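Local atomic coordinates of SusD superfamily protein (Bacteroides thetaiotaomicron, PDB entry 3MCX), a protein that is of unknown specific function but, as a SusD-family protein of the outer membrane, probably binds glycans for uptake, and also binds zinc. Residues R387-D391 with T392-V396; F401-D404 with R405-E409; G379-N382 with D383-R387; L291-E295 with D296-L300; Q237-S240 with Y241-P245. All blocks are in the same frame, centred on the assembly; numbering follows the deposited sequence.

Interaction 1 (R387-D391 with T392-V396). With ZN (zinc ion), chain F.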
# COMPACT_ATOMS: atom_id res chain seq x y z
N ARG A 387 18.92 13.20 0.44
CA ARG A 387 19.44 11.83 0.37
C ARG A 387 19.14 11.14 -0.95
O ARG A 387 19.38 9.92 -1.11
CB ARG A 387 18.91 11.00 1.57
CG ARG A 387 19.45 11.43 2.91
CD ARG A 387 18.80 10.64 4.03
NE ARG A 387 19.40 10.89 5.32
CZ ARG A 387 19.17 11.95 6.08
NH1 ARG A 387 18.29 12.88 5.72
NH2 ARG A 387 19.80 12.07 7.24
N ARG A 388 18.57 11.87 -1.91
CA ARG A 388 18.18 11.29 -3.19
C ARG A 388 18.79 12.01 -4.40
O ARG A 388 18.68 11.54 -5.53
CB ARG A 388 16.65 11.25 -3.31
CG ARG A 388 15.97 10.45 -2.22
CD ARG A 388 16.27 8.98 -2.30
NE ARG A 388 15.52 8.33 -1.27
CZ ARG A 388 15.99 8.00 -0.07
NH1 ARG A 388 17.25 8.20 0.23
NH2 ARG A 388 15.15 7.44 0.79
N THR A 389 19.38 13.16 -4.17
CA THR A 389 20.03 13.91 -5.24
C THR A 389 21.25 14.64 -4.73
O THR A 389 21.35 14.96 -3.55
CB THR A 389 19.06 14.90 -5.93
OG1 THR A 389 19.72 15.55 -7.02
CG2 THR A 389 18.55 15.96 -4.93
N THR A 390 22.20 14.92 -5.62
CA THR A 390 23.33 15.78 -5.28
C THR A 390 23.11 17.25 -5.64
O THR A 390 23.96 18.08 -5.36
CB THR A 390 24.60 15.31 -5.98
OG1 THR A 390 24.33 15.17 -7.38
CG2 THR A 390 25.05 13.96 -5.41
N ASP A 391 21.97 17.55 -6.26
CA ASP A 391 21.68 18.93 -6.67
C ASP A 391 21.04 19.63 -5.46
O ASP A 391 19.88 19.40 -5.15
CB ASP A 391 20.70 18.89 -7.85
CG ASP A 391 20.31 20.28 -8.34
OD1 ASP A 391 20.82 21.30 -7.81
OD2 ASP A 391 19.43 20.33 -9.22
N THR A 392 21.81 20.49 -4.79
CA THR A 392 21.35 21.14 -3.55
C THR A 392 20.17 22.09 -3.75
O THR A 392 19.34 22.25 -2.84
CB THR A 392 22.49 21.91 -2.87
OG1 THR A 392 22.91 22.99 -3.71
CG2 THR A 392 23.67 20.99 -2.57
N SER A 393 20.05 22.66 -4.95
CA SER A 393 18.93 23.54 -5.27
C SER A 393 17.59 22.83 -5.32
O SER A 393 16.56 23.49 -5.37
CB SER A 393 19.16 24.30 -6.60
OG SER A 393 19.03 23.41 -7.69
N GLN A 394 17.59 21.49 -5.30
CA GLN A 394 16.32 20.74 -5.23
C GLN A 394 15.68 20.85 -3.87
O GLN A 394 14.47 20.65 -3.75
CB GLN A 394 16.50 19.26 -5.58
CG GLN A 394 16.98 19.05 -7.00
CD GLN A 394 15.94 19.40 -8.05
OE1 GLN A 394 14.74 19.24 -7.80
NE2 GLN A 394 16.39 19.92 -9.20
N GLN A 395 16.47 21.11 -2.83
CA GLN A 395 15.91 21.29 -1.50
C GLN A 395 15.05 22.54 -1.44
O GLN A 395 15.31 23.51 -2.13
CB GLN A 395 17.01 21.33 -0.44
CG GLN A 395 17.69 19.97 -0.31
CD GLN A 395 18.80 19.96 0.68
OE1 GLN A 395 18.61 20.28 1.86
NE2 GLN A 395 20.00 19.58 0.22
N VAL A 396 14.01 22.47 -0.62
CA VAL A 396 13.04 23.56 -0.53
C VAL A 396 13.34 24.55 0.60
O VAL A 396 13.92 24.19 1.64
CB VAL A 396 11.60 23.02 -0.34
CG1 VAL A 396 11.22 22.14 -1.52
CG2 VAL A 396 11.50 22.24 0.98
ZN ZN F . 21.09 23.17 -8.71
O HOH W 1 19.81 18.26 -2.46
O HOH W 2 19.79 22.65 -10.47
O HOH W 3 22.33 23.49 -6.94
O HOH W 4 21.27 25.15 -9.17
O HOH W 5 22.92 22.73 -9.69

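Interaction 2 (F401-D404 with R405-E409)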
# COMPACT_ATOMS: atom_id res chain seq x y z
N PHE A 401 8.40 25.34 -0.62
CA PHE A 401 7.77 24.22 0.07
C PHE A 401 6.27 24.24 -0.22
O PHE A 401 5.49 24.83 0.55
CB PHE A 401 8.04 24.32 1.57
CG PHE A 401 7.51 23.17 2.41
CD1 PHE A 401 7.66 21.84 2.01
CD2 PHE A 401 6.92 23.42 3.66
CE1 PHE A 401 7.20 20.78 2.79
CE2 PHE A 401 6.43 22.35 4.44
CZ PHE A 401 6.60 21.05 4.02
N THR A 402 5.89 23.62 -1.32
CA THR A 402 4.50 23.59 -1.78
C THR A 402 3.96 22.16 -1.74
O THR A 402 4.71 21.17 -1.73
CB THR A 402 4.39 24.07 -3.22
OG1 THR A 402 5.04 23.12 -4.05
CG2 THR A 402 5.04 25.50 -3.42
N LEU A 403 2.64 22.01 -1.74
CA LEU A 403 2.04 20.69 -1.83
C LEU A 403 2.51 19.95 -3.08
O LEU A 403 2.85 18.79 -3.01
CB LEU A 403 0.52 20.83 -1.81
CG LEU A 403 -0.24 19.51 -1.86
CD1 LEU A 403 0.10 18.56 -0.68
CD2 LEU A 403 -1.79 19.77 -1.95
N ASP A 404 2.53 20.61 -4.23
CA ASP A 404 2.93 19.94 -5.46
C ASP A 404 4.35 19.41 -5.32
O ASP A 404 4.65 18.31 -5.78
CB ASP A 404 2.86 20.89 -6.66
CG ASP A 404 3.16 20.17 -7.98
OD1 ASP A 404 2.46 19.19 -8.30
OD2 ASP A 404 4.12 20.60 -8.65
N ARG A 405 5.23 20.19 -4.69
CA ARG A 405 6.59 19.69 -4.51
C ARG A 405 6.68 18.44 -3.64
O ARG A 405 7.45 17.51 -3.94
CB ARG A 405 7.50 20.77 -3.99
CG ARG A 405 8.98 20.38 -4.02
CD ARG A 405 9.46 20.18 -5.46
NE ARG A 405 10.85 19.74 -5.56
CZ ARG A 405 11.27 18.48 -5.42
NH1 ARG A 405 10.43 17.50 -5.05
NH2 ARG A 405 12.58 18.24 -5.55
N ILE A 406 5.86 18.36 -2.59
CA ILE A 406 5.79 17.17 -1.77
C ILE A 406 5.24 15.98 -2.57
O ILE A 406 5.77 14.86 -2.51
CB ILE A 406 4.89 17.39 -0.53
CG1 ILE A 406 5.47 18.48 0.37
CG2 ILE A 406 4.75 16.08 0.24
CD1 ILE A 406 4.46 18.90 1.48
N LEU A 407 4.16 16.22 -3.30
CA LEU A 407 3.51 15.16 -4.06
C LEU A 407 4.41 14.61 -5.18
O LEU A 407 4.41 13.40 -5.41
CB LEU A 407 2.14 15.64 -4.57
CG LEU A 407 1.13 15.97 -3.45
CD1 LEU A 407 -0.25 16.29 -4.10
CD2 LEU A 407 0.96 14.86 -2.42
N LYS A 408 5.15 15.50 -5.85
CA LYS A 408 6.21 15.05 -6.76
C LYS A 408 7.24 14.16 -6.08
O LYS A 408 7.59 13.11 -6.60
CB LYS A 408 6.94 16.22 -7.41
CG LYS A 408 6.17 16.94 -8.52
CD LYS A 408 7.05 17.97 -9.22
CE LYS A 408 6.45 18.58 -10.47
NZ LYS A 408 7.43 19.46 -11.21
N GLU A 409 7.72 14.55 -4.91
CA GLU A 409 8.70 13.74 -4.21
C GLU A 409 8.13 12.39 -3.83
O GLU A 409 8.83 11.36 -3.94
CB GLU A 409 9.22 14.47 -2.97
CG GLU A 409 10.55 13.93 -2.46
CD GLU A 409 11.66 14.07 -3.46
OE1 GLU A 409 11.60 14.95 -4.35
OE2 GLU A 409 12.63 13.30 -3.32

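Interaction 3 (G379-N382 with D383-R387). With ZN (zinc ion), chain E.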
# COMPACT_ATOMS: atom_id res chain seq x y z
N GLY A 379 11.78 20.59 6.73
CA GLY A 379 13.00 19.84 7.04
C GLY A 379 12.84 18.38 6.71
O GLY A 379 13.77 17.75 6.20
N TYR A 380 11.67 17.81 7.00
CA TYR A 380 11.46 16.39 6.73
C TYR A 380 11.43 16.10 5.24
O TYR A 380 11.93 15.05 4.78
CB TYR A 380 10.19 15.87 7.41
CG TYR A 380 10.22 15.93 8.92
CD1 TYR A 380 11.39 15.62 9.64
CD2 TYR A 380 9.08 16.28 9.65
CE1 TYR A 380 11.40 15.67 11.03
CE2 TYR A 380 9.10 16.31 11.03
CZ TYR A 380 10.25 16.01 11.72
OH TYR A 380 10.26 16.05 13.11
N LEU A 381 10.83 16.99 4.46
CA LEU A 381 10.89 16.86 3.00
C LEU A 381 12.34 16.90 2.54
O LEU A 381 12.76 16.09 1.72
CB LEU A 381 10.09 17.95 2.29
CG LEU A 381 10.09 17.79 0.76
CD1 LEU A 381 9.51 16.45 0.29
CD2 LEU A 381 9.42 19.02 0.08
N ASN A 382 13.11 17.83 3.07
CA ASN A 382 14.51 17.98 2.70
C ASN A 382 15.38 16.79 3.15
O ASN A 382 16.36 16.46 2.49
CB ASN A 382 15.08 19.31 3.17
CG ASN A 382 14.62 20.46 2.29
OD1 ASN A 382 14.26 20.25 1.11
ND2 ASN A 382 14.57 21.67 2.86
N ASP A 383 14.97 16.11 4.22
CA ASP A 383 15.64 14.86 4.64
C ASP A 383 15.56 13.79 3.55
O ASP A 383 16.47 13.00 3.41
CB ASP A 383 15.03 14.31 5.93
CG ASP A 383 15.59 14.98 7.16
OD1 ASP A 383 16.82 15.18 7.22
OD2 ASP A 383 14.80 15.31 8.09
N ILE A 384 14.49 13.78 2.80
CA ILE A 384 14.36 12.86 1.68
C ILE A 384 15.13 13.41 0.50
O ILE A 384 16.04 12.75 -0.01
CB ILE A 384 12.89 12.59 1.33
CG1 ILE A 384 12.13 12.02 2.55
CG2 ILE A 384 12.83 11.64 0.13
CD1 ILE A 384 12.70 10.76 3.19
N ILE A 385 14.81 14.62 0.07
CA ILE A 385 15.44 15.22 -1.12
C ILE A 385 16.96 15.14 -1.03
O ILE A 385 17.62 14.70 -1.98
CB ILE A 385 14.96 16.68 -1.39
CG1 ILE A 385 13.46 16.72 -1.73
CG2 ILE A 385 15.72 17.30 -2.58
CD1 ILE A 385 12.88 18.17 -1.79
N SER A 386 17.52 15.55 0.11
CA SER A 386 18.99 15.63 0.27
C SER A 386 19.68 14.27 0.20
O SER A 386 20.89 14.23 -0.05
CB SER A 386 19.37 16.29 1.59
OG SER A 386 18.97 15.51 2.69
N ARG A 387 18.92 13.20 0.44
CA ARG A 387 19.44 11.83 0.37
C ARG A 387 19.14 11.14 -0.95
O ARG A 387 19.38 9.92 -1.11
CB ARG A 387 18.91 11.00 1.57
CG ARG A 387 19.45 11.43 2.91
CD ARG A 387 18.80 10.64 4.03
NE ARG A 387 19.40 10.89 5.32
CZ ARG A 387 19.17 11.95 6.08
NH1 ARG A 387 18.29 12.88 5.72
NH2 ARG A 387 19.80 12.07 7.24
ZN ZN E . 17.83 15.63 8.92

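Interaction 4 (L291-E295 with D296-L300)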
# COMPACT_ATOMS: atom_id res chain seq x y z
N LEU A 291 3.13 -4.74 -15.56
CA LEU A 291 3.34 -3.42 -14.97
C LEU A 291 4.61 -2.84 -15.55
O LEU A 291 5.68 -3.47 -15.49
CB LEU A 291 3.42 -3.49 -13.46
CG LEU A 291 2.13 -3.90 -12.75
CD1 LEU A 291 2.41 -4.45 -11.36
CD2 LEU A 291 1.11 -2.74 -12.64
N ILE A 292 4.49 -1.65 -16.11
CA ILE A 292 5.63 -0.88 -16.59
C ILE A 292 5.43 0.56 -16.19
O ILE A 292 4.31 0.97 -15.90
CB ILE A 292 5.86 -1.01 -18.10
CG1 ILE A 292 4.64 -0.54 -18.93
CG2 ILE A 292 6.27 -2.48 -18.46
CD1 ILE A 292 4.88 -0.42 -20.44
N LEU A 293 6.52 1.32 -16.20
CA LEU A 293 6.47 2.75 -15.90
C LEU A 293 5.96 3.53 -17.09
O LEU A 293 6.28 3.19 -18.26
CB LEU A 293 7.87 3.22 -15.50
CG LEU A 293 8.47 2.51 -14.27
CD1 LEU A 293 9.97 2.82 -14.08
CD2 LEU A 293 7.68 2.87 -12.99
N SER A 294 5.18 4.57 -16.82
CA SER A 294 4.67 5.44 -17.86
C SER A 294 5.66 6.54 -18.24
O SER A 294 6.63 6.82 -17.52
CB SER A 294 3.39 6.10 -17.38
OG SER A 294 3.70 7.03 -16.37
N GLU A 295 5.39 7.18 -19.34
CA GLU A 295 6.18 8.34 -19.72
C GLU A 295 5.96 9.49 -18.73
O GLU A 295 6.86 10.31 -18.51
CB GLU A 295 5.85 8.81 -21.13
CG GLU A 295 6.89 9.74 -21.70
CD GLU A 295 6.45 10.34 -23.01
OE1 GLU A 295 5.22 10.62 -23.13
OE2 GLU A 295 7.34 10.57 -23.90
N ASP A 296 4.78 9.56 -18.12
CA ASP A 296 4.56 10.56 -17.04
C ASP A 296 5.61 10.39 -15.96
O ASP A 296 6.18 11.37 -15.51
CB ASP A 296 3.16 10.46 -16.42
CG ASP A 296 2.04 10.33 -17.43
OD1 ASP A 296 1.92 9.30 -18.13
OD2 ASP A 296 1.25 11.29 -17.50
N PHE A 297 5.86 9.16 -15.52
CA PHE A 297 6.83 8.92 -14.48
C PHE A 297 8.25 9.23 -14.94
O PHE A 297 9.01 9.90 -14.23
CB PHE A 297 6.78 7.46 -13.99
CG PHE A 297 7.75 7.22 -12.86
CD1 PHE A 297 7.50 7.79 -11.62
CD2 PHE A 297 8.95 6.55 -13.07
CE1 PHE A 297 8.41 7.64 -10.58
CE2 PHE A 297 9.85 6.41 -12.06
CZ PHE A 297 9.58 6.96 -10.81
N LEU A 298 8.64 8.73 -16.10
CA LEU A 298 10.01 8.98 -16.58
C LEU A 298 10.24 10.47 -16.76
O LEU A 298 11.31 10.99 -16.43
CB LEU A 298 10.33 8.19 -17.87
CG LEU A 298 10.38 6.65 -17.67
CD1 LEU A 298 10.84 5.99 -18.99
CD2 LEU A 298 11.28 6.24 -16.49
N ASN A 299 9.25 11.17 -17.29
CA ASN A 299 9.42 12.63 -17.46
C ASN A 299 9.62 13.29 -16.10
O ASN A 299 10.46 14.19 -15.94
CB ASN A 299 8.20 13.24 -18.17
CG ASN A 299 8.21 13.03 -19.69
OD1 ASN A 299 9.19 12.58 -20.28
ND2 ASN A 299 7.08 13.35 -20.30
N LEU A 300 8.84 12.89 -15.09
CA LEU A 300 8.97 13.45 -13.74
C LEU A 300 10.36 13.19 -13.18
O LEU A 300 11.03 14.07 -12.67
CB LEU A 300 7.93 12.86 -12.81
CG LEU A 300 8.04 13.25 -11.34
CD1 LEU A 300 7.82 14.74 -11.12
CD2 LEU A 300 7.05 12.45 -10.51

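Interaction 5 (Q237-S240 with Y241-P245)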
# COMPACT_ATOMS: atom_id res chain seq x y z
N GLN A 237 16.76 4.03 10.03
CA GLN A 237 17.59 5.07 9.41
C GLN A 237 17.18 5.25 7.97
O GLN A 237 17.01 4.25 7.26
CB GLN A 237 19.08 4.65 9.38
CG GLN A 237 19.87 4.79 10.65
CD GLN A 237 21.35 4.52 10.42
OE1 GLN A 237 21.82 4.39 9.27
NE2 GLN A 237 22.10 4.42 11.51
N LEU A 238 17.07 6.50 7.49
CA LEU A 238 16.85 6.76 6.07
C LEU A 238 18.06 6.26 5.26
O LEU A 238 19.22 6.35 5.71
CB LEU A 238 16.64 8.28 5.83
CG LEU A 238 15.34 8.85 6.35
CD1 LEU A 238 15.37 10.35 6.16
CD2 LEU A 238 14.11 8.25 5.64
N TYR A 239 17.78 5.72 4.08
CA TYR A 239 18.86 5.30 3.16
C TYR A 239 19.64 6.49 2.67
O TYR A 239 19.07 7.52 2.30
CB TYR A 239 18.32 4.52 1.96
CG TYR A 239 17.51 3.29 2.39
CD1 TYR A 239 18.00 2.42 3.37
CD2 TYR A 239 16.29 3.03 1.83
CE1 TYR A 239 17.27 1.33 3.77
CE2 TYR A 239 15.52 1.94 2.25
CZ TYR A 239 16.05 1.09 3.22
OH TYR A 239 15.33 0.02 3.71
N SER A 240 20.96 6.34 2.64
CA SER A 240 21.84 7.35 2.02
C SER A 240 21.74 7.23 0.50
O SER A 240 21.29 6.21 -0.05
CB SER A 240 23.30 7.12 2.42
OG SER A 240 23.78 5.91 1.84
N TYR A 241 22.24 8.25 -0.18
CA TYR A 241 22.32 8.25 -1.64
C TYR A 241 23.19 7.07 -2.11
O TYR A 241 22.87 6.39 -3.11
CB TYR A 241 22.93 9.57 -2.07
CG TYR A 241 22.99 9.83 -3.55
CD1 TYR A 241 24.00 9.29 -4.32
CD2 TYR A 241 22.05 10.63 -4.16
CE1 TYR A 241 24.05 9.54 -5.69
CE2 TYR A 241 22.10 10.88 -5.52
CZ TYR A 241 23.09 10.34 -6.27
OH TYR A 241 23.10 10.59 -7.62
N GLU A 242 24.26 6.82 -1.37
CA GLU A 242 25.24 5.79 -1.71
C GLU A 242 24.64 4.39 -1.58
O GLU A 242 24.90 3.52 -2.41
CB GLU A 242 26.47 5.95 -0.83
CG GLU A 242 27.27 7.19 -1.16
CD GLU A 242 26.78 8.52 -0.50
OE1 GLU A 242 25.76 8.61 0.29
OE2 GLU A 242 27.49 9.53 -0.80
N GLU A 243 23.83 4.17 -0.54
CA GLU A 243 23.17 2.89 -0.19
C GLU A 243 22.00 2.55 -1.11
O GLU A 243 21.63 1.38 -1.30
CB GLU A 243 22.59 2.96 1.26
CG GLU A 243 23.63 2.89 2.39
CD GLU A 243 23.12 3.34 3.78
OE1 GLU A 243 22.07 4.02 3.91
OE2 GLU A 243 23.83 3.04 4.77
N TYR A 244 21.32 3.61 -1.57
CA TYR A 244 19.99 3.46 -2.13
C TYR A 244 19.87 2.41 -3.24
O TYR A 244 18.91 1.67 -3.24
CB TYR A 244 19.46 4.79 -2.65
CG TYR A 244 17.94 4.84 -2.82
CD1 TYR A 244 17.12 5.19 -1.75
CD2 TYR A 244 17.34 4.59 -4.04
CE1 TYR A 244 15.76 5.29 -1.89
CE2 TYR A 244 15.97 4.69 -4.19
CZ TYR A 244 15.17 5.04 -3.13
OH TYR A 244 13.81 5.15 -3.35
N PRO A 245 20.82 2.35 -4.17
CA PRO A 245 20.63 1.34 -5.23
C PRO A 245 20.67 -0.12 -4.76
O PRO A 245 20.05 -1.00 -5.40
CB PRO A 245 21.79 1.61 -6.20
CG PRO A 245 22.24 3.03 -5.88
CD PRO A 245 21.98 3.22 -4.41
O HOH W 6 21.23 4.50 6.37

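Interaction 1 (R387-D391 with T392-V396)
In D391 the carboxylate swings to the far side of CB from the amide nitrogen (chi1 179°), while S393 turns OG inward over its own main chain (chi1 72°); together these rotations bring D391 OD1 and S393 OG to one zinc ion. The metal lies 2.1 Å from D391 OD1 and 2.3 Å from S393 OG, and four waters complete a sixfold shell. The two ligand oxygens approach each other closely because they share the metal, not through a hydrogen bond. D391 OD1 also accepts from S393 N at 3.3 Å, an Asx turn, while D391 OD2 takes Q394 NE2 at 3.1 Å in a nearly straight bond (168°). Each donor approaches well out of the carboxylate plane, but D391 OD2 lies in the amide plane of Q394. The metal, these two donors and a zinc-bound water donating to D391 OD2 fix the rotation of the carboxylate. Another zinc-bound water accepts from S393 N. The site occupies the loop between helices 374-385 and 403-414, where D391 starts the short 3-10 turn 392-394 and its O accepts from Q394 N at 3.1 Å. Just upstream, T389 OG1 accepts from D391 N at 3.1 Å, an ST turn, and also bonds to D304. The T389 side chain crosses that of Q394 at about a right angle, CG2 3.9 Å from Q394 CB, and a water bridges D391 O to Q395 NE2.

Interaction 2 (F401-D404 with R405-E409)
F401-D404 and R405-E409 make a helix start, the N-cap and first turns of helix 403-414, partly buried against helices 374-385 and 356-370. T402 is the N-cap: a chi1 of 67° points its hydroxyl into the first turn, where T402 OG1 accepts from R405 N at 3.0 Å. The regular bonds follow, with I406 N on T402 O, L407 N on L403 O and K408 N on D404 O. On the inner side the CE1 corner of the F401 ring meets I406 CD1 at 3.6 Å, and F401 continues onto L381 and L368. One turn on, L403 crosses L407 at a slant, with L403 CG 3.9 Å from L407 CD1. The i to i+4 spacing recurs in the polar pairs. R405 NH1 forms a salt bridge to E409 OE1 at 2.9 Å, with E409 OE1 in the guanidinium plane and offering its anti lone pair, while E409 OE2 is held by R309. D404 and K408 stay looser: D404 OD2 touches K408 CE at 3.6 Å but is 4.3 Å from K408 NZ, beyond a salt bridge, and the ammonium group pairs instead with E303.

Interaction 3 (G379-N382 with D383-R387)
D383 meets G379 and Y380 one turn back in helix 374-385. D383 N bonds to G379 O at 2.8 Å, and its carboxylate lies beside the Y380 ring, pointing the same way, with D383 OD2 at the ring edge, near its plane, 3.8 Å from Y380 CD1. D383 OD1 binds a zinc ion at 2.0 Å, whereas D383 OD2 is 3.2 Å from the metal, so the carboxylate binds through one oxygen. I384 N makes weak bonds to Y380 O and L381 O. I385 gives a straighter bond to L381 O (3.0 Å) and places CD1 3.8 Å from L381 CG. S386 OG donates to N382 O at 2.8 Å, while S386 N reaches the same oxygen from the opposite face of the carbonyl plane. R387 then folds back, NH1 bonding to D383 O on an in-plane lone pair and forming a salt bridge to D383 OD1 at 3.1 Å. One carboxylate oxygen therefore serves both the metal and the guanidinium, two positive partners that would be expected to favour the charged aspartate and that together fix the carboxylate's position beside D383 O.

Interaction 4 (L291-E295 with D296-L300)
Hydrogen bonds of S294 define the first kind of contact: its OG accepts from F297 N at 3.2 Å, which makes S294 the N-cap of helix 295-301. Its chi1 of 70° is the rotation that faces the hydroxyl toward the F297 amide in the first turn. The same OG bonds to the backbone O of A54, so one buried hydroxyl ties the helix start to the chain just before strand 56-57. Main-chain bonds then begin, with L298 N on S294 O at 3.1 Å and N299 N on E295 O at 2.8 Å. The fold at this point is a strand-to-helix junction: 292-293 pairs antiparallel with strand 56-57, and the chain turns straight into the helix. Apolar contacts line the inner side. L293 CD2 lies obliquely against the F297 ring, 3.9 Å from F297 CD2, while L293 CD1 comes within 4.4 Å of L298 CD2, spanning the cap as in a hydrophobic staple; T313 packs on all three side chains. The polar side chains come last. D296 OD1 comes to 3.4 Å of S294 OG, but the carboxylate is gripped mainly by the backbone N of K434 and G435 and by H438. The N299 amide lies by E295, its ND2 3.9 Å from E295 CG in one of the two conformers modelled for that glutamate.

Interaction 5 (Q237-S240 with Y241-P245)
S240 closes a turn in which 241-245 take helical backbone angles without the regular helical bonds; the one backbone bond across it, Y244 N to S240 O, is weak, with an N-H...O angle of 128°. The side chains do the holding instead. S240 OG accepts from E243 N at 2.9 Å. In return the extended side chain of E243 reaches back, and E243 OE1 takes S240 N at 2.9 Å in an almost straight bond (176°), the S240 N-H meeting E243 OE1 on its anti side, 32° out of the carboxylate plane. E243 is modelled in two conformers, so this return bond, like the other contacts of its carboxylate, is certain for one of them alone. The reciprocal pair, serine side chain on the amide three residues on and glutamate side chain on the serine amide, has the pattern of a capping box, though no regular helix follows; it is set in the loop between helix 218-231 and strand 256-260. In that same conformer E243 OE1 lies at the edge of the Y239 ring, near its plane, and a water sits between it and L238 O. Y239 CB also meets the Y244 ring obliquely, 4.0 Å from Y244 CD1. Y244 packs T-shaped on W248 and bonds through OH to E413. Y241 OH bonds to K306 O, and the backbone O of Y239 accepts from R388 NH1.

From the N terminus the order is interaction 5 (237-245), interaction 4 (291-300), interaction 3 (379-387), interaction 1 (387-396) and interaction 2 (401-409). All are local, within a helix, a cap or a turn, so none nests in or crosses another; interactions 3 and 1 abut and share R387. Interaction 3 ends helix 374-385, interaction 1 turns the following loop, and interaction 2 starts helix 403-414, whose R405 and E409 pack back on I385. N382 OD1 binds V396 N, holding the loop to helix 374-385. Interaction 5 joins this group through R388 NH1 on Y239 O, and interaction 4 meets it where L300 packs on K408.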